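Local coordinates for protein cytochrome P450 (PDB 3WEC) that hydroxylates the quinoline nitrogen of an aurachin biosynthetic intermediate at a heme iron, a step needed for the antibiotic activity of these alkaloids, at residues A[51-54]-A[55-59]; A[103-106]-A[107-111]; A[225-228]-A[229-232]; A[236-239]-A[240-244]; A[350-353]-A[354-358]. One frame throughout, in Å; residues are numbered along the deposited sequence.

Interaction 1. Residues A[51-54]-A[55-59]; sequences DYTS and CDKVL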
# COMPACT_ATOMS: atom_id res chain seq x y z
N ASP A 51 -0.17 -14.78 -13.34
CA ASP A 51 1.00 -15.61 -13.13
C ASP A 51 2.22 -14.82 -12.71
O ASP A 51 2.53 -13.78 -13.29
CB ASP A 51 1.33 -16.43 -14.39
CG ASP A 51 1.57 -15.55 -15.62
OD1 ASP A 51 2.63 -15.71 -16.26
OD2 ASP A 51 0.70 -14.70 -15.93
N TYR A 52 2.93 -15.34 -11.71
CA TYR A 52 4.22 -14.76 -11.30
C TYR A 52 5.03 -14.19 -12.46
O TYR A 52 5.34 -13.00 -12.47
CB TYR A 52 5.11 -15.76 -10.52
CG TYR A 52 6.42 -15.12 -10.02
CD1 TYR A 52 6.40 -14.15 -9.01
CD2 TYR A 52 7.67 -15.49 -10.57
CE1 TYR A 52 7.57 -13.55 -8.56
CE2 TYR A 52 8.86 -14.89 -10.12
CZ TYR A 52 8.79 -13.93 -9.10
OH TYR A 52 9.93 -13.33 -8.64
N THR A 53 5.37 -15.01 -13.45
CA THR A 53 6.38 -14.56 -14.42
C THR A 53 5.93 -13.32 -15.21
O THR A 53 6.69 -12.36 -15.29
CB THR A 53 6.91 -15.68 -15.33
OG1 THR A 53 7.17 -16.85 -14.55
CG2 THR A 53 8.21 -15.24 -16.01
N SER A 54 4.70 -13.34 -15.74
CA SER A 54 4.14 -12.19 -16.49
C SER A 54 3.95 -10.96 -15.60
O SER A 54 4.20 -9.83 -16.03
CB SER A 54 2.80 -12.54 -17.17
OG SER A 54 2.87 -13.77 -17.90
N CYS A 55 3.49 -11.19 -14.37
CA CYS A 55 3.37 -10.10 -13.37
C CYS A 55 4.69 -9.34 -13.21
O CYS A 55 4.70 -8.10 -13.32
CB CYS A 55 2.93 -10.65 -12.01
SG CYS A 55 1.16 -10.96 -11.80
N ASP A 56 5.79 -10.07 -12.97
CA ASP A 56 7.12 -9.48 -12.81
C ASP A 56 7.46 -8.76 -14.08
O ASP A 56 7.79 -7.58 -14.07
CB ASP A 56 8.20 -10.54 -12.52
CG ASP A 56 9.62 -9.99 -12.65
OD1 ASP A 56 10.29 -9.77 -11.63
OD2 ASP A 56 10.07 -9.76 -13.78
N LYS A 57 7.35 -9.49 -15.18
CA LYS A 57 7.64 -9.01 -16.51
C LYS A 57 6.96 -7.65 -16.81
O LYS A 57 7.63 -6.71 -17.23
CB LYS A 57 7.25 -10.09 -17.53
CG LYS A 57 8.39 -11.01 -17.99
CD LYS A 57 9.29 -11.58 -16.88
CE LYS A 57 10.25 -12.66 -17.40
NZ LYS A 57 10.78 -12.49 -18.79
N VAL A 58 5.66 -7.55 -16.55
CA VAL A 58 4.90 -6.30 -16.80
C VAL A 58 5.25 -5.14 -15.83
O VAL A 58 5.35 -3.97 -16.26
CB VAL A 58 3.37 -6.55 -16.81
CG1 VAL A 58 2.58 -5.25 -16.91
CG2 VAL A 58 2.98 -7.49 -17.94
N LEU A 59 5.42 -5.44 -14.54
CA LEU A 59 5.86 -4.42 -13.56
C LEU A 59 7.22 -3.82 -13.97
O LEU A 59 7.42 -2.60 -13.86
CB LEU A 59 5.93 -4.98 -12.14
CG LEU A 59 4.64 -5.55 -11.50
CD1 LEU A 59 4.97 -6.35 -10.25
CD2 LEU A 59 3.61 -4.48 -11.20
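Asp51 receives Cys55 N at its carbonyl oxygen, 3.0 Å from N to O, so the first turn of helix 52-60 begins here. As N-cap, Asp51 also bends its carboxylate back over that turn. OD1 takes Ser54 N from well above the carboxylate plane, at 3.2 Å, and through its syn lone pair meets Ser54 OG at 2.6 Å, so one oxygen grips both polar atoms of a single residue. Tyr52 O accepts from Asp56 N, while its phenol OH reaches outside this stretch to Arg356. Thr53 meets Lys57 in two ways, by one hydrogen bond and one apolar contact. Its carbonyl oxygen accepts Lys57 N at 2.9 Å, and its methyl, held anti to the backbone N, runs beside the lysine chain, with CG2 3.6 Å from Lys57 CE. A bend at chi2 (47°) folds the aliphatic part of Lys57 back along the threonine. Ser54 completes the series: its O accepts Val58 N at 2.8 Å, and Val58 CG2 rests against that same oxygen. Asp56 OD1 turns outward to a salt bridge with Arg356. The helix thus lies against the sheet, with Ser54 and Cys55 on strand 47-49, Val58 on strands 323-326 and 303-307, and Leu59 reaching the heme.

Interaction 2. Residues A[103-106]-A[107-111]; sequences TDPP and EHTRL. With HEM (protoporphyrin IX containing Fe), chain B.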
# COMPACT_ATOMS: atom_id res chain seq x y z
N THR A 103 3.47 8.51 -12.96
CA THR A 103 4.14 9.07 -14.12
C THR A 103 5.33 8.22 -14.53
O THR A 103 5.78 7.33 -13.81
CB THR A 103 4.54 10.55 -13.89
OG1 THR A 103 5.04 11.10 -15.12
CG2 THR A 103 5.60 10.71 -12.77
N ASP A 104 5.85 8.51 -15.71
CA ASP A 104 6.89 7.73 -16.34
C ASP A 104 8.06 8.64 -16.55
O ASP A 104 7.90 9.85 -16.47
CB ASP A 104 6.40 7.24 -17.71
CG ASP A 104 4.99 6.68 -17.66
OD1 ASP A 104 4.66 6.02 -16.64
OD2 ASP A 104 4.24 6.90 -18.64
N PRO A 105 9.24 8.07 -16.82
CA PRO A 105 10.37 8.86 -17.27
C PRO A 105 10.00 9.82 -18.41
O PRO A 105 9.13 9.51 -19.21
CB PRO A 105 11.35 7.80 -17.75
CG PRO A 105 11.11 6.68 -16.80
CD PRO A 105 9.61 6.65 -16.65
N PRO A 106 10.66 10.99 -18.47
CA PRO A 106 11.74 11.42 -17.57
C PRO A 106 11.27 12.12 -16.29
O PRO A 106 12.07 12.27 -15.36
CB PRO A 106 12.56 12.38 -18.45
CG PRO A 106 11.55 12.97 -19.37
CD PRO A 106 10.44 11.96 -19.56
N GLU A 107 10.00 12.53 -16.24
CA GLU A 107 9.41 13.12 -15.03
C GLU A 107 9.52 12.26 -13.80
O GLU A 107 9.90 12.76 -12.74
CB GLU A 107 7.94 13.54 -15.18
CG GLU A 107 7.11 12.77 -16.21
CD GLU A 107 6.91 13.56 -17.49
OE1 GLU A 107 7.13 14.78 -17.46
OE2 GLU A 107 6.51 12.95 -18.51
N HIS A 108 9.20 10.97 -13.93
CA HIS A 108 9.19 10.10 -12.74
C HIS A 108 10.60 10.01 -12.24
O HIS A 108 10.83 10.11 -11.04
CB HIS A 108 8.66 8.69 -13.01
CG HIS A 108 9.11 7.68 -11.98
ND1 HIS A 108 10.29 7.00 -12.08
CD2 HIS A 108 8.54 7.29 -10.80
CE1 HIS A 108 10.42 6.19 -11.02
NE2 HIS A 108 9.34 6.38 -10.23
N THR A 109 11.55 9.80 -13.17
CA THR A 109 12.98 9.73 -12.86
C THR A 109 13.45 10.93 -12.04
O THR A 109 14.10 10.76 -11.00
CB THR A 109 13.81 9.61 -14.16
OG1 THR A 109 13.31 8.51 -14.94
CG2 THR A 109 15.35 9.41 -13.86
N ARG A 110 13.12 12.14 -12.49
CA ARG A 110 13.49 13.37 -11.75
C ARG A 110 12.87 13.38 -10.36
O ARG A 110 13.57 13.55 -9.38
CB ARG A 110 13.12 14.67 -12.51
CG ARG A 110 13.01 15.90 -11.59
CD ARG A 110 12.72 17.22 -12.34
NE ARG A 110 12.65 18.39 -11.45
CZ ARG A 110 11.55 18.73 -10.77
NH1 ARG A 110 10.45 18.01 -10.92
NH2 ARG A 110 11.55 19.79 -9.95
N LEU A 111 11.57 13.20 -10.29
CA LEU A 111 10.84 13.23 -9.00
C LEU A 111 11.31 12.15 -8.01
O LEU A 111 11.52 12.44 -6.82
CB LEU A 111 9.35 13.13 -9.25
CG LEU A 111 8.68 14.37 -9.89
CD1 LEU A 111 7.35 13.99 -10.56
CD2 LEU A 111 8.46 15.47 -8.82
CHA HEM B . 4.54 2.41 -4.53
CHB HEM B . 3.17 -1.55 -1.86
CHC HEM B . 4.35 0.82 2.27
CHD HEM B . 5.55 4.89 -0.46
C1A HEM B . 4.03 1.14 -4.06
C2A HEM B . 3.40 0.16 -5.02
C3A HEM B . 3.02 -0.97 -4.21
C4A HEM B . 3.41 -0.58 -2.86
CMA HEM B . 2.33 -2.28 -4.68
CAA HEM B . 3.18 0.19 -6.53
CBA HEM B . 4.49 -0.38 -7.09
CGA HEM B . 4.39 -0.69 -8.60
O1A HEM B . 3.56 -0.09 -9.34
O2A HEM B . 5.20 -1.52 -9.09
C1B HEM B . 3.38 -1.20 -0.46
C2B HEM B . 3.20 -2.25 0.55
C3B HEM B . 3.52 -1.51 1.74
C4B HEM B . 3.86 -0.16 1.30
CMB HEM B . 2.74 -3.67 0.45
CAB HEM B . 3.48 -2.11 3.09
CBB HEM B . 2.93 -1.44 4.08
C1C HEM B . 4.83 2.13 1.89
C2C HEM B . 5.13 3.18 2.86
C3C HEM B . 5.46 4.35 2.03
C4C HEM B . 5.33 3.97 0.64
CMC HEM B . 5.08 3.01 4.36
CAC HEM B . 5.83 5.75 2.46
CBC HEM B . 6.15 6.04 3.70
C1D HEM B . 5.31 4.58 -1.88
C2D HEM B . 5.69 5.53 -2.91
C3D HEM B . 5.38 4.81 -4.16
C4D HEM B . 4.93 3.50 -3.67
CMD HEM B . 6.19 6.95 -2.72
CAD HEM B . 5.52 5.30 -5.58
CBD HEM B . 6.87 4.75 -6.10
CGD HEM B . 7.17 5.17 -7.50
O1D HEM B . 8.38 5.39 -7.78
O2D HEM B . 6.21 5.28 -8.33
NA HEM B . 4.16 0.66 -2.69
NB HEM B . 3.83 0.02 -0.04
NC HEM B . 5.00 2.57 0.54
ND HEM B . 4.90 3.35 -2.32
FE HEM B . 4.32 1.78 -1.07
O HOH W 1 1.89 2.19 -0.75
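The entry into helix 107-121, the C helix of the P450 fold, is built where Asp104 folds its carbonyl over the first turn to meet His108. His108 N donates to Asp104 O at 3.1 Å. The N-H comes from above the carbonyl plane, 62° out of it. Arg110 N then donates to Pro106 O, also at 3.1 Å, the regular helical bond. Between them Pro105 and Pro106 are joined by a cis peptide bond, which turns the chain sharply into the helix. Thr103 sends its methyl against the same histidine, with CG2 3.7 Å from His108 CB. Pro105 crosses Thr109 at about a right angle, its CG 3.4 Å from Thr109 OG1. With CG anti to the backbone N (chi1 159°), the His108 ring swings toward the cofactor, and NE2 donates at 2.8 Å to HEM O1D, whose carboxyl carbon lies in the ring plane at the edge. Arg112 and His359 also hydrogen-bond the heme. A C-helix histidine and arginine four residues apart, holding a heme propionate, are a familiar signature of bacterial cytochromes P450.

Interaction 3. Residues A[225-228]-A[229-232]; sequences VRRL and SEVS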
# COMPACT_ATOMS: atom_id res chain seq x y z
N VAL A 225 9.57 17.03 5.42
CA VAL A 225 9.18 18.32 4.84
C VAL A 225 10.39 19.19 4.68
O VAL A 225 10.59 19.77 3.62
CB VAL A 225 8.15 19.09 5.69
CG1 VAL A 225 7.71 20.33 4.94
CG2 VAL A 225 6.95 18.23 5.98
N ARG A 226 11.20 19.29 5.73
CA ARG A 226 12.33 20.19 5.65
C ARG A 226 13.33 19.65 4.63
O ARG A 226 13.78 20.37 3.78
CB ARG A 226 12.98 20.42 7.03
CG ARG A 226 13.95 21.61 7.06
CD ARG A 226 15.01 21.44 8.14
NE ARG A 226 14.67 22.15 9.37
CZ ARG A 226 15.13 21.83 10.58
NH1 ARG A 226 15.95 20.79 10.71
NH2 ARG A 226 14.78 22.53 11.66
N ARG A 227 13.63 18.35 4.68
CA ARG A 227 14.64 17.79 3.78
C ARG A 227 14.24 17.84 2.30
O ARG A 227 15.13 17.94 1.46
CB ARG A 227 15.02 16.38 4.18
CG ARG A 227 15.52 16.30 5.59
CD ARG A 227 16.85 15.61 5.67
NE ARG A 227 16.83 14.62 6.75
CZ ARG A 227 16.88 14.89 8.06
NH1 ARG A 227 16.85 13.89 8.92
NH2 ARG A 227 16.97 16.16 8.50
N LEU A 228 12.94 17.77 2.02
CA LEU A 228 12.38 17.91 0.67
C LEU A 228 12.67 19.31 0.10
O LEU A 228 12.93 19.46 -1.10
CB LEU A 228 10.86 17.65 0.66
CG LEU A 228 10.43 16.16 0.68
CD1 LEU A 228 8.93 15.99 0.80
CD2 LEU A 228 10.94 15.37 -0.51
N SER A 229 12.60 20.32 0.97
CA SER A 229 13.12 21.67 0.65
C SER A 229 14.64 21.72 0.33
O SER A 229 15.03 22.38 -0.64
CB SER A 229 12.83 22.68 1.77
OG SER A 229 11.61 22.41 2.40
N GLU A 230 15.48 21.07 1.14
CA GLU A 230 16.96 21.19 1.00
C GLU A 230 17.58 20.37 -0.12
O GLU A 230 18.73 20.62 -0.50
CB GLU A 230 17.67 20.79 2.28
CG GLU A 230 17.52 21.75 3.45
CD GLU A 230 17.79 21.06 4.78
OE1 GLU A 230 17.87 19.81 4.80
OE2 GLU A 230 17.93 21.77 5.80
N VAL A 231 16.87 19.37 -0.63
CA VAL A 231 17.47 18.46 -1.62
C VAL A 231 17.82 19.18 -2.94
O VAL A 231 17.00 19.90 -3.49
CB VAL A 231 16.64 17.16 -1.79
CG1 VAL A 231 15.29 17.41 -2.46
CG2 VAL A 231 17.45 16.10 -2.53
N SER A 232 19.06 19.00 -3.40
CA SER A 232 19.55 19.67 -4.61
C SER A 232 20.52 18.79 -5.39
O SER A 232 21.63 18.50 -4.89
CB SER A 232 20.17 21.04 -4.26
OG SER A 232 21.19 21.44 -5.18
O HOH W 2 14.10 20.43 -3.38
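Ser229 folds its hydroxyl back over the preceding turn of helix 224-230, and OG donates to Val225 O at 3.1 Å. With chi1 at -34°, OG sits beside its own backbone N and approaches Val225 O 22° out of the carbonyl plane. Val225 O also receives Ser229 N, but weakly, at 3.4 Å; the hydroxyl therefore supplements a stretched helical bond. One residue on, Glu230 N donates to Arg226 O at 3.2 Å. Their side chains run side by side in the same direction, with Glu230 OE2 3.8 Å from Arg226 CD. The charged ends do not pair here, since Arg226 NE stays 4.8 Å from Glu230 OE2; Arg226 NH1 instead makes a salt bridge to Glu222, which also pairs with Arg227, whose NH1 hydrogen-bonds Arg121 O. Val231 leaves helical geometry. Its N makes only a weak bond to Arg227 O, while CG1 approaches Leu228 O at 3.4 Å. Water 2 lies close to Leu228 O (2.7 Å) and near Val231 O, bridging the last turn to the residue beyond it, although other acceptors compete for its protons. Leu228 itself packs on helix 240-271 and on Ala118 of helix 107-121. From Ser229 to Val231 the N-H...O angles become steadily less straight, falling to 128° where the helix ends. Two additions follow: Ser229 OG is a second donor to Val225 O, and water 2 serves the carbonyls past the last turn.

Interaction 4. Residues A[236-239]-A[240-244]; sequences DQLS and VDEIA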
# COMPACT_ATOMS: atom_id res chain seq x y z
N ASP A 236 19.15 21.16 -9.60
CA ASP A 236 17.79 20.66 -9.73
C ASP A 236 17.19 20.41 -8.36
O ASP A 236 17.85 19.86 -7.47
CB ASP A 236 17.70 19.39 -10.60
CG ASP A 236 16.25 18.98 -10.88
OD1 ASP A 236 15.36 19.74 -10.46
OD2 ASP A 236 15.97 17.93 -11.49
N GLN A 237 15.94 20.80 -8.19
CA GLN A 237 15.33 20.80 -6.89
C GLN A 237 13.79 20.83 -6.96
O GLN A 237 13.21 21.29 -7.93
CB GLN A 237 15.91 21.94 -6.04
CG GLN A 237 15.38 23.30 -6.39
CD GLN A 237 15.91 24.41 -5.48
OE1 GLN A 237 15.60 25.59 -5.67
NE2 GLN A 237 16.71 24.02 -4.47
N LEU A 238 13.13 20.28 -5.95
CA LEU A 238 11.65 20.28 -5.96
C LEU A 238 11.12 21.68 -5.80
O LEU A 238 11.59 22.41 -4.94
CB LEU A 238 11.09 19.39 -4.87
CG LEU A 238 11.46 17.91 -5.02
CD1 LEU A 238 11.14 17.13 -3.76
CD2 LEU A 238 10.84 17.27 -6.26
N SER A 239 10.16 22.05 -6.66
CA SER A 239 9.32 23.20 -6.40
C SER A 239 8.58 23.02 -5.07
O SER A 239 8.70 21.98 -4.43
CB SER A 239 8.32 23.41 -7.55
OG SER A 239 7.11 22.73 -7.29
N VAL A 240 7.79 24.02 -4.68
CA VAL A 240 7.08 24.01 -3.42
C VAL A 240 5.72 23.28 -3.56
O VAL A 240 5.26 22.59 -2.63
CB VAL A 240 6.97 25.45 -2.85
CG1 VAL A 240 6.09 25.49 -1.62
CG2 VAL A 240 8.36 25.98 -2.50
N ASP A 241 5.08 23.37 -4.73
CA ASP A 241 3.92 22.50 -4.97
C ASP A 241 4.33 21.01 -5.10
O ASP A 241 3.56 20.14 -4.73
CB ASP A 241 3.10 22.94 -6.20
CG ASP A 241 2.67 24.39 -6.13
OD1 ASP A 241 2.79 25.06 -7.18
OD2 ASP A 241 2.19 24.86 -5.07
N GLU A 242 5.53 20.73 -5.63
CA GLU A 242 6.04 19.36 -5.70
C GLU A 242 6.27 18.80 -4.30
O GLU A 242 5.86 17.66 -4.03
CB GLU A 242 7.31 19.25 -6.60
CG GLU A 242 7.05 19.41 -8.10
CD GLU A 242 8.32 19.48 -8.98
OE1 GLU A 242 9.43 19.91 -8.53
OE2 GLU A 242 8.22 19.08 -10.15
N ILE A 243 6.80 19.62 -3.39
CA ILE A 243 7.09 19.26 -1.99
C ILE A 243 5.80 18.94 -1.24
O ILE A 243 5.72 17.96 -0.51
CB ILE A 243 7.85 20.38 -1.20
CG1 ILE A 243 9.28 20.58 -1.70
CG2 ILE A 243 7.92 20.06 0.29
CD1 ILE A 243 9.80 21.97 -1.49
N ALA A 244 4.76 19.74 -1.45
CA ALA A 244 3.49 19.55 -0.75
C ALA A 244 2.71 18.35 -1.30
O ALA A 244 2.11 17.57 -0.53
CB ALA A 244 2.66 20.80 -0.87
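Ser239 and Glu242 clasp each other across the first turn of helix 240-271, the long helix running through the P450 fold, in a capping box. Ser239 OG accepts Glu242 N at 3.0 Å with an N-H angle of 161°. In return Ser239 N donates to Glu242 OE1 at 2.9 Å, meeting the oxygen on its anti side and 25° out of the carboxylate plane. Glu242 CG stands anti to its carbonyl carbon (chi1 -72°) and the chain is extended beyond it, which lets the carboxylate lie back along the residues before the helix. This is the compact half of the contact. Leu238 crosses the glutamate obliquely, with CD2 3.8 Å from Glu242 OE1, and its CB also touches Ile243 CG1 at 3.8 Å. Ile243 closes the turn, its N 3.2 Å from Ser239 O, a bond whose donor sits above the carbonyl plane. These apolar groups are buried, Leu238 against Leu111 and Leu114 of helix 107-121 and Ile243 against Leu228. The other half is looser and faces solvent: Val240 touches Ser239 only near the backbone, and exposed Asp241 turns its carboxylate to Arg212 of helix 194-216. On the buried side Glu242 OE1 also forms a salt bridge with Arg110, whose NE pairs with Asp236, while OE2 binds Arg98. Glu242 thus completes the capping box and ties helix 240-271 to helix 107-121 through Arg110 and to a loop through Arg98. Two arginines and a backbone N-H around one buried carboxylate would probably favour its ionised form.

Interaction 5. Residues A[350-353]-A[354-358]; sequences SSLS and YGRGI. With HEM (protoporphyrin IX containing Fe), chain B.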
# COMPACT_ATOMS: atom_id res chain seq x y z
N SER A 350 10.49 -14.66 -2.09
CA SER A 350 10.38 -13.89 -3.32
C SER A 350 8.94 -13.43 -3.29
O SER A 350 8.04 -14.24 -2.95
CB SER A 350 10.64 -14.83 -4.52
OG SER A 350 10.36 -14.23 -5.78
N SER A 351 8.70 -12.15 -3.59
CA SER A 351 7.37 -11.56 -3.44
C SER A 351 7.17 -10.39 -4.42
O SER A 351 8.13 -9.66 -4.73
CB SER A 351 7.14 -11.10 -1.98
OG SER A 351 6.06 -10.18 -1.84
N LEU A 352 5.94 -10.24 -4.92
CA LEU A 352 5.56 -9.08 -5.72
C LEU A 352 4.87 -7.95 -4.92
O LEU A 352 4.44 -6.97 -5.51
CB LEU A 352 4.68 -9.49 -6.90
CG LEU A 352 5.30 -10.49 -7.88
CD1 LEU A 352 4.16 -11.10 -8.68
CD2 LEU A 352 6.33 -9.82 -8.78
N SER A 353 4.80 -8.06 -3.60
CA SER A 353 3.96 -7.13 -2.83
C SER A 353 4.36 -5.63 -2.86
O SER A 353 3.54 -4.77 -2.57
CB SER A 353 3.72 -7.65 -1.41
OG SER A 353 3.16 -8.93 -1.52
N TYR A 354 5.62 -5.36 -3.23
CA TYR A 354 6.12 -4.00 -3.34
C TYR A 354 6.31 -3.52 -4.80
O TYR A 354 6.80 -2.41 -5.02
CB TYR A 354 7.43 -3.90 -2.59
CG TYR A 354 7.39 -3.91 -1.06
CD1 TYR A 354 6.61 -2.96 -0.34
CD2 TYR A 354 8.17 -4.84 -0.31
CE1 TYR A 354 6.60 -2.92 1.05
CE2 TYR A 354 8.17 -4.80 1.11
CZ TYR A 354 7.35 -3.83 1.76
OH TYR A 354 7.33 -3.74 3.12
N GLY A 355 5.90 -4.33 -5.77
CA GLY A 355 6.03 -3.97 -7.17
C GLY A 355 7.46 -4.36 -7.54
O GLY A 355 8.17 -4.90 -6.69
N ARG A 356 7.88 -4.09 -8.77
CA ARG A 356 9.25 -4.39 -9.23
C ARG A 356 9.66 -3.35 -10.28
O ARG A 356 8.80 -2.83 -11.03
CB ARG A 356 9.35 -5.80 -9.84
CG ARG A 356 10.11 -6.85 -9.00
CD ARG A 356 9.13 -7.68 -8.22
NE ARG A 356 9.66 -8.76 -7.39
CZ ARG A 356 9.77 -10.02 -7.80
NH1 ARG A 356 9.46 -10.32 -9.06
NH2 ARG A 356 10.21 -10.97 -6.98
N GLY A 357 10.95 -3.03 -10.34
CA GLY A 357 11.42 -2.04 -11.26
C GLY A 357 11.42 -0.64 -10.69
O GLY A 357 11.58 -0.46 -9.47
N ILE A 358 11.23 0.34 -11.58
CA ILE A 358 11.53 1.74 -11.28
C ILE A 358 10.56 2.26 -10.25
O ILE A 358 10.92 3.14 -9.50
CB ILE A 358 11.57 2.69 -12.51
CG1 ILE A 358 10.31 2.52 -13.38
CG2 ILE A 358 12.87 2.48 -13.33
CD1 ILE A 358 10.14 3.51 -14.50
CHA HEM B . 4.54 2.41 -4.53
CHB HEM B . 3.17 -1.55 -1.86
CHC HEM B . 4.35 0.82 2.27
CHD HEM B . 5.55 4.89 -0.46
C1A HEM B . 4.03 1.14 -4.06
C2A HEM B . 3.40 0.16 -5.02
C3A HEM B . 3.02 -0.97 -4.21
C4A HEM B . 3.41 -0.58 -2.86
CMA HEM B . 2.33 -2.28 -4.68
CAA HEM B . 3.18 0.19 -6.53
CBA HEM B . 4.49 -0.38 -7.09
CGA HEM B . 4.39 -0.69 -8.60
O1A HEM B . 3.56 -0.09 -9.34
O2A HEM B . 5.20 -1.52 -9.09
C1B HEM B . 3.38 -1.20 -0.46
C2B HEM B . 3.20 -2.25 0.55
C3B HEM B . 3.52 -1.51 1.74
C4B HEM B . 3.86 -0.16 1.30
CMB HEM B . 2.74 -3.67 0.45
CAB HEM B . 3.48 -2.11 3.09
CBB HEM B . 2.93 -1.44 4.08
C1C HEM B . 4.83 2.13 1.89
C2C HEM B . 5.13 3.18 2.86
C3C HEM B . 5.46 4.35 2.03
C4C HEM B . 5.33 3.97 0.64
CMC HEM B . 5.08 3.01 4.36
CAC HEM B . 5.83 5.75 2.46
CBC HEM B . 6.15 6.04 3.70
C1D HEM B . 5.31 4.58 -1.88
C2D HEM B . 5.69 5.53 -2.91
C3D HEM B . 5.38 4.81 -4.16
C4D HEM B . 4.93 3.50 -3.67
CMD HEM B . 6.19 6.95 -2.72
CAD HEM B . 5.52 5.30 -5.58
CBD HEM B . 6.87 4.75 -6.10
CGD HEM B . 7.17 5.17 -7.50
O1D HEM B . 8.38 5.39 -7.78
O2D HEM B . 6.21 5.28 -8.33
NA HEM B . 4.16 0.66 -2.69
NB HEM B . 3.83 0.02 -0.04
NC HEM B . 5.00 2.57 0.54
ND HEM B . 4.90 3.35 -2.32
FE HEM B . 4.32 1.78 -1.07
O HOH W 3 7.72 -6.86 -4.37
O HOH W 4 11.43 -10.57 -3.95
O HOH W 1 1.89 2.19 -0.75
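Leu352 to Gly355 form a type I beta turn, closed by Gly355 N donating to Leu352 O at 3.0 Å from well above the carbonyl plane. An ST turn leads into it, since Ser351 OG accepts Ser353 N at 3.0 Å. Water 3 locks the inner side: it accepts from Tyr354 N at 2.8 Å and donates to Ser351 O and Gly355 O, joining the two segments across the turn. Gly355 has a positive phi (84°) and no side chain, which lets a heme propionate come up to its backbone, HEM O2A standing 3.2 Å from Gly355 CA. Tyr354 brings its ring to pyrrole B of the heme, with CE1 3.5 Å from HEM C3B; its hydroxyl bonds Asn368. Arg356 doubles back over the turn through a bend at chi2 (98°) and crosses Leu352 at about a right angle. Leu352 CD2 lies over one face of the guanidinium, 3.2 Å from Arg356 NH1, while water 4 sits at the guanidinium edge and links NH2 to Ser351 N; helix 52-60 supplies the group's other partners. The backbones of Tyr354 and Cys361, the axial ligand of the iron, are hydrogen-bonded. The glycine-rich run through His359 to Cys361 is the cysteine-ligand loop of cytochromes P450, with tyrosine in the place where the family signature usually has phenylalanine.

In the fold
Along the chain the five contacts lie in series; none nests in or crosses another, and each is local, closing one or two turns of continuous chain. Interaction 1 starts helix 52-60 and interaction 2 starts helix 107-121. Interaction 3 ends helix 224-230, and interaction 4, after a short loop, starts helix 240-271; their centres are about 9 Å apart and they pack through leucine and isoleucine side chains. Interaction 4 is tied back to interaction 2 by salt bridges. Interaction 5 returns near the first, centres about 10 Å apart, through a salt bridge and apolar packing. It also touches interaction 2, so the loop before the cysteine ligand and the start of helix 107-121 meet at the heme.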